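PDB 4MZD: nisin leader peptide-processing serine protease NisP from Lactococcus lactis subsp. lactis, which probably acts as a subtilisin-like serine endopeptidase that removes the leader peptide from the nisin precursor and can also cleave its own C-terminal region. Local coordinates for residues N116-V122 against N171-G177; F176-K182 against G483-V487. All blocks are in the same frame, centred on the assembly; numbering follows the deposited sequence.

Both contacts reach the same sheet of the subtilisin-like catalytic domain, and they follow each other along the chain: residues 171-177 leave the sheet in contact 1 and continue into the 176-182 loop of contact 2. Contact 1 is the more buried, a parallel strand pair with regular backbone bonds and a polar, charge-bearing end. Contact 2 is partly buried and less regular, with a single antiparallel bridge, one water and mostly apolar side chains, where the C-terminal tail 483-487 reaches the active-site region. Phe176 and Gly177 are shared, and Ser181 OG sits 2.7 Å from Val175 O, a probable hydrogen bond that ties the two together.

Contact 1 (N116-V122 against N171-G177); sequences NYFKNLV and NIYRVFG
Strands 117-120 and 171-174 run parallel, their axes 4.8 Å apart, joined by backbone bonds from Lys119 N to Ile172 O, Arg174 N to Lys119 O and Leu121 N to Arg174 O; the one from Ile172 N to Tyr117 O is weak. At the start, the Asn171 side chain takes over from the backbone: its OD1 accepts from Tyr117 N at 3.0 Å, the donor standing well above the amide plane. The Tyr117 ring meets OD1 at its edge, turned 88° to the amide, while Asn171 ND2 is held by Asn198. The Tyr173 ring reaches back obliquely past the backbone of 117-119, its OH 3.5 Å from Tyr117 CB and hydrogen-bonded to Asp196 and Asn198. On the same face Leu121 CD2 packs beside Tyr173 CB at 4.1 Å, and helix 183-195 covers them.

On the other face, beyond Phe118 and Ile172, Asn120 and Arg174 make a polar pair at the C-terminal end of the strands. With CG anti to the backbone N (chi1 177°), the Asn120 amide lies beside and nearly parallel to the Arg174 guanidinium, its OD1 over one face near the rim, the planes 19° apart. That OD1 accepts from Val122 N at 3.0 Å, an Asx turn that bends the chain as the strand ends, and ND2 binds Asn137 O. The guanidinium is gripped separately: NE by Asp140 O, NH1 by Glu134 in a salt bridge, NH2 by Phe176 O at 3.0 Å. Val122 CG2 closes this end, 3.4 Å from Val175 C. Strand 171-174 also pairs with strand 95-100, which carries Asp100, the predicted charge-relay aspartate, so the contact extends the parallel sheet of the subtilisin fold.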
ATOM      1  N   ASN A 116       8.420  17.611   5.701  1.00  9.94           N
ATOM      2  CA  ASN A 116       9.692  18.195   5.317  1.00 10.76           C
ATOM      3  C   ASN A 116      10.735  17.169   4.903  1.00 10.27           C
ATOM      4  O   ASN A 116      11.869  17.531   4.598  1.00 12.43           O
ATOM      5  CB  ASN A 116      10.235  19.040   6.466  1.00 12.76           C
ATOM      6  CG  ASN A 116       9.364  20.238   6.768  1.00 15.86           C
ATOM      7  OD1 ASN A 116       8.627  20.716   5.910  1.00 17.56           O
ATOM      8  ND2 ASN A 116       9.450  20.735   7.990  1.00 19.47           N
ATOM      9  N   TYR A 117      10.358  15.896   4.884  1.00  9.53           N
ATOM     10  CA  TYR A 117      11.313  14.836   4.589  1.00  9.60           C
ATOM     11  C   TYR A 117      10.953  14.119   3.297  1.00  9.04           C
ATOM     12  O   TYR A 117       9.785  13.834   3.034  1.00  9.28           O
ATOM     13  CB  TYR A 117      11.383  13.837   5.747  1.00  9.84           C
ATOM     14  CG  TYR A 117      11.829  14.470   7.037  1.00 10.38           C
ATOM     15  CD1 TYR A 117      13.168  14.509   7.385  1.00 11.92           C
ATOM     16  CD2 TYR A 117      10.910  15.044   7.901  1.00 12.43           C
ATOM     17  CE1 TYR A 117      13.578  15.102   8.565  1.00 13.75           C
ATOM     18  CE2 TYR A 117      11.309  15.641   9.080  1.00 13.79           C
ATOM     19  CZ  TYR A 117      12.640  15.667   9.408  1.00 14.45           C
ATOM     20  OH  TYR A 117      13.027  16.259  10.590  1.00 16.82           O
ATOM     21  N   PHE A 118      11.964  13.807   2.497  1.00  9.10           N
ATOM     22  CA  PHE A 118      11.718  13.180   1.206  1.00  9.11           C
ATOM     23  C   PHE A 118      13.022  12.654   0.655  1.00  8.93           C
ATOM     24  O   PHE A 118      14.100  13.123   1.019  1.00  9.76           O
ATOM     25  CB  PHE A 118      11.123  14.188   0.216  1.00  9.67           C
ATOM     26  CG  PHE A 118      11.966  15.425   0.041  1.00 10.27           C
ATOM     27  CD1 PHE A 118      12.967  15.481  -0.925  1.00 11.18           C
ATOM     28  CD2 PHE A 118      11.777  16.523   0.867  1.00 11.71           C
ATOM     29  CE1 PHE A 118      13.753  16.615  -1.065  1.00 12.40           C
ATOM     30  CE2 PHE A 118      12.553  17.658   0.723  1.00 13.03           C
ATOM     31  CZ  PHE A 118      13.542  17.703  -0.240  1.00 13.47           C
ATOM     32  N   LYS A 119      12.925  11.681  -0.236  1.00  8.62           N
ATOM     33  CA  LYS A 119      14.099  11.201  -0.936  1.00  8.73           C
ATOM     34  C   LYS A 119      13.682  10.434  -2.173  1.00  8.44           C
ATOM     35  O   LYS A 119      12.714   9.679  -2.154  1.00  8.55           O
ATOM     36  CB  LYS A 119      14.931  10.284  -0.042  1.00 10.47           C
ATOM     37  CG  LYS A 119      16.344  10.058  -0.556  1.00 13.29           C
ATOM     38  CD  LYS A 119      17.223  11.283  -0.329  1.00 17.02           C
ATOM     39  CE  LYS A 119      17.402  11.592   1.149  1.00 18.87           C
ATOM     40  NZ  LYS A 119      18.273  12.788   1.373  1.00 20.66           N
ATOM     41  N   ASN A 120      14.441  10.633  -3.241  1.00  8.68           N
ATOM     42  CA  ASN A 120      14.345   9.810  -4.437  1.00  9.22           C
ATOM     43  C   ASN A 120      15.372   8.688  -4.367  1.00  9.35           C
ATOM     44  O   ASN A 120      16.577   8.955  -4.281  1.00 10.77           O
ATOM     45  CB  ASN A 120      14.594  10.667  -5.669  1.00 10.22           C
ATOM     46  CG  ASN A 120      14.589   9.860  -6.942  1.00 10.66           C
ATOM     47  OD1 ASN A 120      13.906   8.836  -7.044  1.00 10.99           O
ATOM     48  ND2 ASN A 120      15.346  10.317  -7.932  1.00 11.51           N
ATOM     49  N   LEU A 121      14.891   7.444  -4.388  1.00  8.82           N
ATOM     50  CA  LEU A 121      15.759   6.269  -4.344  1.00  9.74           C
ATOM     51  C   LEU A 121      15.925   5.626  -5.720  1.00 10.05           C
ATOM     52  O   LEU A 121      16.619   4.621  -5.855  1.00 12.12           O
ATOM     53  CB  LEU A 121      15.230   5.223  -3.349  1.00 10.81           C
ATOM     54  CG  LEU A 121      15.157   5.568  -1.857  1.00 11.80           C
ATOM     55  CD1 LEU A 121      16.474   6.143  -1.369  1.00 14.02           C
ATOM     56  CD2 LEU A 121      13.995   6.516  -1.523  1.00 11.66           C
ATOM     57  N   VAL A 122      15.288   6.185  -6.744  1.00  9.37           N
ATOM     58  CA  VAL A 122      15.407   5.629  -8.088  1.00  9.82           C
ATOM     59  C   VAL A 122      16.762   6.038  -8.671  1.00 11.28           C
ATOM     60  O   VAL A 122      17.058   7.224  -8.779  1.00 11.51           O
ATOM     61  CB  VAL A 122      14.275   6.119  -9.012  1.00  9.73           C
ATOM     62  CG1 VAL A 122      14.452   5.543 -10.410  1.00 11.13           C
ATOM     63  CG2 VAL A 122      12.915   5.750  -8.436  1.00  9.23           C
ATOM     64  N   ASN A 171       5.412  12.154   4.253  1.00  7.02           N
ATOM     65  CA  ASN A 171       6.746  12.331   3.709  1.00  7.18           C
ATOM     66  C   ASN A 171       6.931  11.331   2.573  1.00  7.09           C
ATOM     67  O   ASN A 171       6.365  10.242   2.621  1.00  8.07           O
ATOM     68  CB  ASN A 171       7.792  12.155   4.806  1.00  7.67           C
ATOM     69  CG  ASN A 171       7.737  13.271   5.834  1.00  7.99           C
ATOM     70  OD1 ASN A 171       7.783  14.449   5.490  1.00  8.59           O
ATOM     71  ND2 ASN A 171       7.610  12.903   7.094  1.00  9.23           N
ATOM     72  N   ILE A 172       7.696  11.704   1.552  1.00  7.24           N
ATOM     73  CA  ILE A 172       7.640  11.039   0.255  1.00  7.76           C
ATOM     74  C   ILE A 172       8.962  10.396  -0.134  1.00  7.20           C
ATOM     75  O   ILE A 172       9.989  11.069  -0.215  1.00  8.12           O
ATOM     76  CB  ILE A 172       7.255  12.062  -0.833  1.00  9.75           C
ATOM     77  CG1 ILE A 172       5.985  12.819  -0.429  1.00 11.77           C
ATOM     78  CG2 ILE A 172       7.137  11.397  -2.193  1.00  9.74           C
ATOM     79  CD1 ILE A 172       4.794  11.940  -0.208  1.00 13.56           C
ATOM     80  N   TYR A 173       8.910   9.092  -0.412  1.00  7.24           N
ATOM     81  CA  TYR A 173      10.090   8.308  -0.769  1.00  7.45           C
ATOM     82  C   TYR A 173       9.821   7.638  -2.106  1.00  7.03           C
ATOM     83  O   TYR A 173       8.991   6.734  -2.203  1.00  8.63           O
ATOM     84  CB  TYR A 173      10.426   7.306   0.353  1.00  7.65           C
ATOM     85  CG  TYR A 173      10.608   8.065   1.641  1.00  7.61           C
ATOM     86  CD1 TYR A 173      11.809   8.699   1.928  1.00  8.43           C
ATOM     87  CD2 TYR A 173       9.550   8.242   2.522  1.00  7.89           C
ATOM     88  CE1 TYR A 173      11.957   9.468   3.068  1.00  8.33           C
ATOM     89  CE2 TYR A 173       9.692   9.011   3.668  1.00  8.08           C
ATOM     90  CZ  TYR A 173      10.894   9.615   3.938  1.00  7.98           C
ATOM     91  OH  TYR A 173      11.024  10.382   5.072  1.00  8.55           O
ATOM     92  N   ARG A 174      10.489   8.120  -3.152  1.00  7.30           N
ATOM     93  CA  ARG A 174      10.190   7.665  -4.501  1.00  7.28           C
ATOM     94  C   ARG A 174      11.043   6.464  -4.885  1.00  7.25           C
ATOM     95  O   ARG A 174      12.276   6.531  -4.854  1.00  7.81           O
ATOM     96  CB  ARG A 174      10.387   8.794  -5.514  1.00  7.85           C
ATOM     97  CG  ARG A 174       9.962   8.405  -6.920  1.00  8.61           C
ATOM     98  CD  ARG A 174       9.774   9.576  -7.865  1.00 10.54           C
ATOM     99  NE  ARG A 174      11.023  10.161  -8.337  1.00 11.16           N
ATOM    100  CZ  ARG A 174      11.698   9.766  -9.417  1.00 11.96           C
ATOM    101  NH1 ARG A 174      12.809  10.405  -9.759  1.00 12.79           N
ATOM    102  NH2 ARG A 174      11.269   8.762 -10.163  1.00 13.17           N
ATOM    103  N   VAL A 175      10.367   5.375  -5.257  1.00  7.18           N
ATOM    104  CA  VAL A 175      11.034   4.145  -5.674  1.00  7.62           C
ATOM    105  C   VAL A 175      10.575   3.657  -7.048  1.00  7.57           C
ATOM    106  O   VAL A 175      10.975   2.581  -7.487  1.00  8.24           O
ATOM    107  CB  VAL A 175      10.891   3.007  -4.631  1.00  7.78           C
ATOM    108  CG1 VAL A 175      11.523   3.412  -3.306  1.00  8.42           C
ATOM    109  CG2 VAL A 175       9.434   2.601  -4.455  1.00  8.38           C
ATOM    110  N   PHE A 176       9.747   4.440  -7.732  1.00  7.84           N
ATOM    111  CA  PHE A 176       9.377   4.142  -9.112  1.00  8.15           C
ATOM    112  C   PHE A 176       9.622   5.362  -9.972  1.00  9.28           C
ATOM    113  O   PHE A 176       9.405   6.498  -9.535  1.00  9.51           O
ATOM    114  CB  PHE A 176       7.891   3.797  -9.259  1.00  8.46           C
ATOM    115  CG  PHE A 176       7.492   2.494  -8.633  1.00  8.26           C
ATOM    116  CD1 PHE A 176       7.506   1.315  -9.368  1.00  9.24           C
ATOM    117  CD2 PHE A 176       7.086   2.448  -7.311  1.00  9.18           C
ATOM    118  CE1 PHE A 176       7.121   0.119  -8.794  1.00  9.53           C
ATOM    119  CE2 PHE A 176       6.718   1.256  -6.724  1.00 10.12           C
ATOM    120  CZ  PHE A 176       6.728   0.089  -7.470  1.00  9.78           C
ATOM    121  N   GLY A 177      10.039   5.103 -11.209  1.00 10.30           N
ATOM    122  CA  GLY A 177      10.034   6.093 -12.265  1.00 11.87           C
ATOM    123  C   GLY A 177       8.715   5.964 -12.999  1.00 11.69           C
ATOM    124  O   GLY A 177       7.697   6.490 -12.560  1.00 12.79           O
TER

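Contact 2 (F176-K182 against G483-V487); sequences FGENLSK and GAVSV
Ser181 and Val485 make a single antiparallel hydrogen-bonded pair, Ser181 N giving to Val485 O at 2.8 Å and Val485 N to Ser181 O at 2.9 Å. The second is nearly straight at its hydrogen (169°), yet its donor stands well above the carbonyl plane. Farther along, one water joins the two segments, giving to Asn179 O at 3.0 Å and accepting from Val487 N. Ser181 OG, anti to its own backbone N (chi1 -178°), turns back to Val175 O, leaving CB to pack against Val485 CB and one face of the Phe176 ring. Over the opposite face comes Val487 CG1, a CH-pi contact 3.8 Å from the ring centroid. The Val487 side chain also lies about 4 Å, at nearest atoms, from that of His147 of the predicted charge-relay triad, so the C-terminal tail of the chain runs into the active-site region of this subtilase, in keeping with the C-terminal autocleavage reported for NisP. Ser486 meanwhile makes backbone bonds with Gly206 of strand 200-210. Leu180 packs alongside the tail, its CD2 3.8 Å from Ser486 CB and its CD1 against Ala484 CB. The Lys182 chain passes Gly483 O with CD at 3.5 Å, and its NZ is satisfied by a salt bridge to Asp128.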
ATOM      1  N   PHE A 176       9.747   4.440  -7.732  1.00  7.84           N
ATOM      2  CA  PHE A 176       9.377   4.142  -9.112  1.00  8.15           C
ATOM      3  C   PHE A 176       9.622   5.362  -9.972  1.00  9.28           C
ATOM      4  O   PHE A 176       9.405   6.498  -9.535  1.00  9.51           O
ATOM      5  CB  PHE A 176       7.891   3.797  -9.259  1.00  8.46           C
ATOM      6  CG  PHE A 176       7.492   2.494  -8.633  1.00  8.26           C
ATOM      7  CD1 PHE A 176       7.506   1.315  -9.368  1.00  9.24           C
ATOM      8  CD2 PHE A 176       7.086   2.448  -7.311  1.00  9.18           C
ATOM      9  CE1 PHE A 176       7.121   0.119  -8.794  1.00  9.53           C
ATOM     10  CE2 PHE A 176       6.718   1.256  -6.724  1.00 10.12           C
ATOM     11  CZ  PHE A 176       6.728   0.089  -7.470  1.00  9.78           C
ATOM     12  N   GLY A 177      10.039   5.103 -11.209  1.00 10.30           N
ATOM     13  CA  GLY A 177      10.034   6.093 -12.265  1.00 11.87           C
ATOM     14  C   GLY A 177       8.715   5.964 -12.999  1.00 11.69           C
ATOM     15  O   GLY A 177       7.697   6.490 -12.560  1.00 12.79           O
ATOM     16  N   GLU A 178       8.719   5.228 -14.105  1.00 12.36           N
ATOM     17  CA  GLU A 178       7.487   5.003 -14.848  1.00 14.33           C
ATOM     18  C   GLU A 178       7.098   3.537 -14.964  1.00 15.48           C
ATOM     19  O   GLU A 178       6.044   3.223 -15.523  1.00 17.92           O
ATOM     20  CB  GLU A 178       7.570   5.639 -16.232  1.00 17.01           C
ATOM     21  CG  GLU A 178       7.608   7.140 -16.185  1.00 20.73           C
ATOM     22  CD  GLU A 178       7.648   7.737 -17.563  1.00 24.94           C
ATOM     23  OE1 GLU A 178       8.657   7.529 -18.271  1.00 26.85           O
ATOM     24  OE2 GLU A 178       6.662   8.396 -17.951  1.00 26.37           O
ATOM     25  N   ASN A 179       7.923   2.633 -14.450  1.00 15.71           N
ATOM     26  CA  ASN A 179       7.559   1.225 -14.571  1.00 18.11           C
ATOM     27  C   ASN A 179       7.793   0.388 -13.320  1.00 16.20           C
ATOM     28  O   ASN A 179       6.966   0.397 -12.413  1.00 17.96           O
ATOM     29  CB  ASN A 179       8.158   0.575 -15.832  1.00 21.47           C
ATOM     30  CG  ASN A 179       9.674   0.450 -15.780  1.00 24.39           C
ATOM     31  OD1 ASN A 179      10.378   1.412 -15.485  1.00 26.39           O
ATOM     32  ND2 ASN A 179      10.182  -0.752 -16.065  1.00 24.53           N
ATOM     33  N   LEU A 180       8.901  -0.348 -13.277  1.00 12.75           N
ATOM     34  CA  LEU A 180       9.152  -1.279 -12.184  1.00 10.49           C
ATOM     35  C   LEU A 180      10.184  -0.739 -11.190  1.00  9.44           C
ATOM     36  O   LEU A 180      10.849   0.274 -11.432  1.00  9.69           O
ATOM     37  CB  LEU A 180       9.568  -2.639 -12.742  1.00 10.82           C
ATOM     38  CG  LEU A 180       8.506  -3.298 -13.629  1.00 12.25           C
ATOM     39  CD1 LEU A 180       9.096  -4.454 -14.418  1.00 13.04           C
ATOM     40  CD2 LEU A 180       7.318  -3.758 -12.789  1.00 13.47           C
ATOM     41  N   SER A 181      10.306  -1.433 -10.066  1.00  9.11           N
ATOM     42  CA  SER A 181      11.230  -1.051  -9.014  1.00  9.03           C
ATOM     43  C   SER A 181      12.064  -2.261  -8.595  1.00  9.02           C
ATOM     44  O   SER A 181      11.939  -3.343  -9.169  1.00  9.15           O
ATOM     45  CB  SER A 181      10.451  -0.440  -7.839  1.00  8.71           C
ATOM     46  OG  SER A 181      11.304  -0.006  -6.795  1.00  8.90           O
ATOM     47  N   LYS A 182      12.933  -2.050  -7.613  1.00  9.27           N
ATOM     48  CA  LYS A 182      13.858  -3.081  -7.134  1.00 10.01           C
ATOM     49  C   LYS A 182      13.829  -3.128  -5.616  1.00  9.62           C
ATOM     50  O   LYS A 182      13.670  -2.096  -4.964  1.00 10.04           O
ATOM     51  CB  LYS A 182      15.292  -2.776  -7.580  1.00 11.18           C
ATOM     52  CG  LYS A 182      15.522  -2.822  -9.080  1.00 11.70           C
ATOM     53  CD  LYS A 182      15.569  -4.248  -9.601  1.00 12.10           C
ATOM     54  CE  LYS A 182      16.118  -4.291 -11.016  1.00 12.76           C
ATOM     55  NZ  LYS A 182      16.217  -5.687 -11.517  1.00 13.69           N
ATOM     56  N   GLY A 483      13.152 -10.223  -9.017  1.00 12.65           N
ATOM     57  CA  GLY A 483      13.722  -8.930  -8.702  1.00 12.20           C
ATOM     58  C   GLY A 483      12.856  -7.736  -9.060  1.00 11.30           C
ATOM     59  O   GLY A 483      13.180  -6.617  -8.670  1.00 12.12           O
ATOM     60  N   ALA A 484      11.763  -7.951  -9.792  1.00 10.19           N
ATOM     61  CA  ALA A 484      10.910  -6.833 -10.207  1.00  9.86           C
ATOM     62  C   ALA A 484       9.847  -6.514  -9.159  1.00  8.86           C
ATOM     63  O   ALA A 484       8.974  -7.335  -8.876  1.00  9.57           O
ATOM     64  CB  ALA A 484      10.252  -7.128 -11.543  1.00 11.05           C
ATOM     65  N   VAL A 485       9.916  -5.311  -8.594  1.00  8.89           N
ATOM     66  CA  VAL A 485       8.886  -4.822  -7.684  1.00  8.35           C
ATOM     67  C   VAL A 485       7.863  -4.056  -8.511  1.00  7.72           C
ATOM     68  O   VAL A 485       8.233  -3.252  -9.375  1.00  8.41           O
ATOM     69  CB  VAL A 485       9.495  -3.904  -6.610  1.00  8.69           C
ATOM     70  CG1 VAL A 485       8.411  -3.252  -5.763  1.00  9.05           C
ATOM     71  CG2 VAL A 485      10.459  -4.690  -5.740  1.00 10.26           C
ATOM     72  N   SER A 486       6.585  -4.313  -8.271  1.00  7.96           N
ATOM     73  CA  SER A 486       5.544  -3.624  -9.013  1.00  7.99           C
ATOM     74  C   SER A 486       4.542  -2.991  -8.072  1.00  7.65           C
ATOM     75  O   SER A 486       4.366  -3.435  -6.935  1.00  7.97           O
ATOM     76  CB  SER A 486       4.847  -4.572  -9.998  1.00  9.77           C
ATOM     77  OG  SER A 486       4.292  -5.703  -9.359  1.00  9.86           O
ATOM     78  N   VAL A 487       3.882  -1.939  -8.545  1.00  7.91           N
ATOM     79  CA  VAL A 487       2.823  -1.348  -7.756  1.00  8.33           C
ATOM     80  C   VAL A 487       1.688  -2.347  -7.594  1.00  8.32           C
ATOM     81  O   VAL A 487       1.431  -3.160  -8.486  1.00  8.95           O
ATOM     82  CB  VAL A 487       2.286  -0.032  -8.380  1.00  9.71           C
ATOM     83  CG1 VAL A 487       3.386   1.022  -8.436  1.00 10.71           C
ATOM     84  CG2 VAL A 487       1.662  -0.268  -9.765  1.00 10.94           C
TER
HETATM   85  O   HOH W   1       4.748  -1.293 -11.254  1.00 15.80           O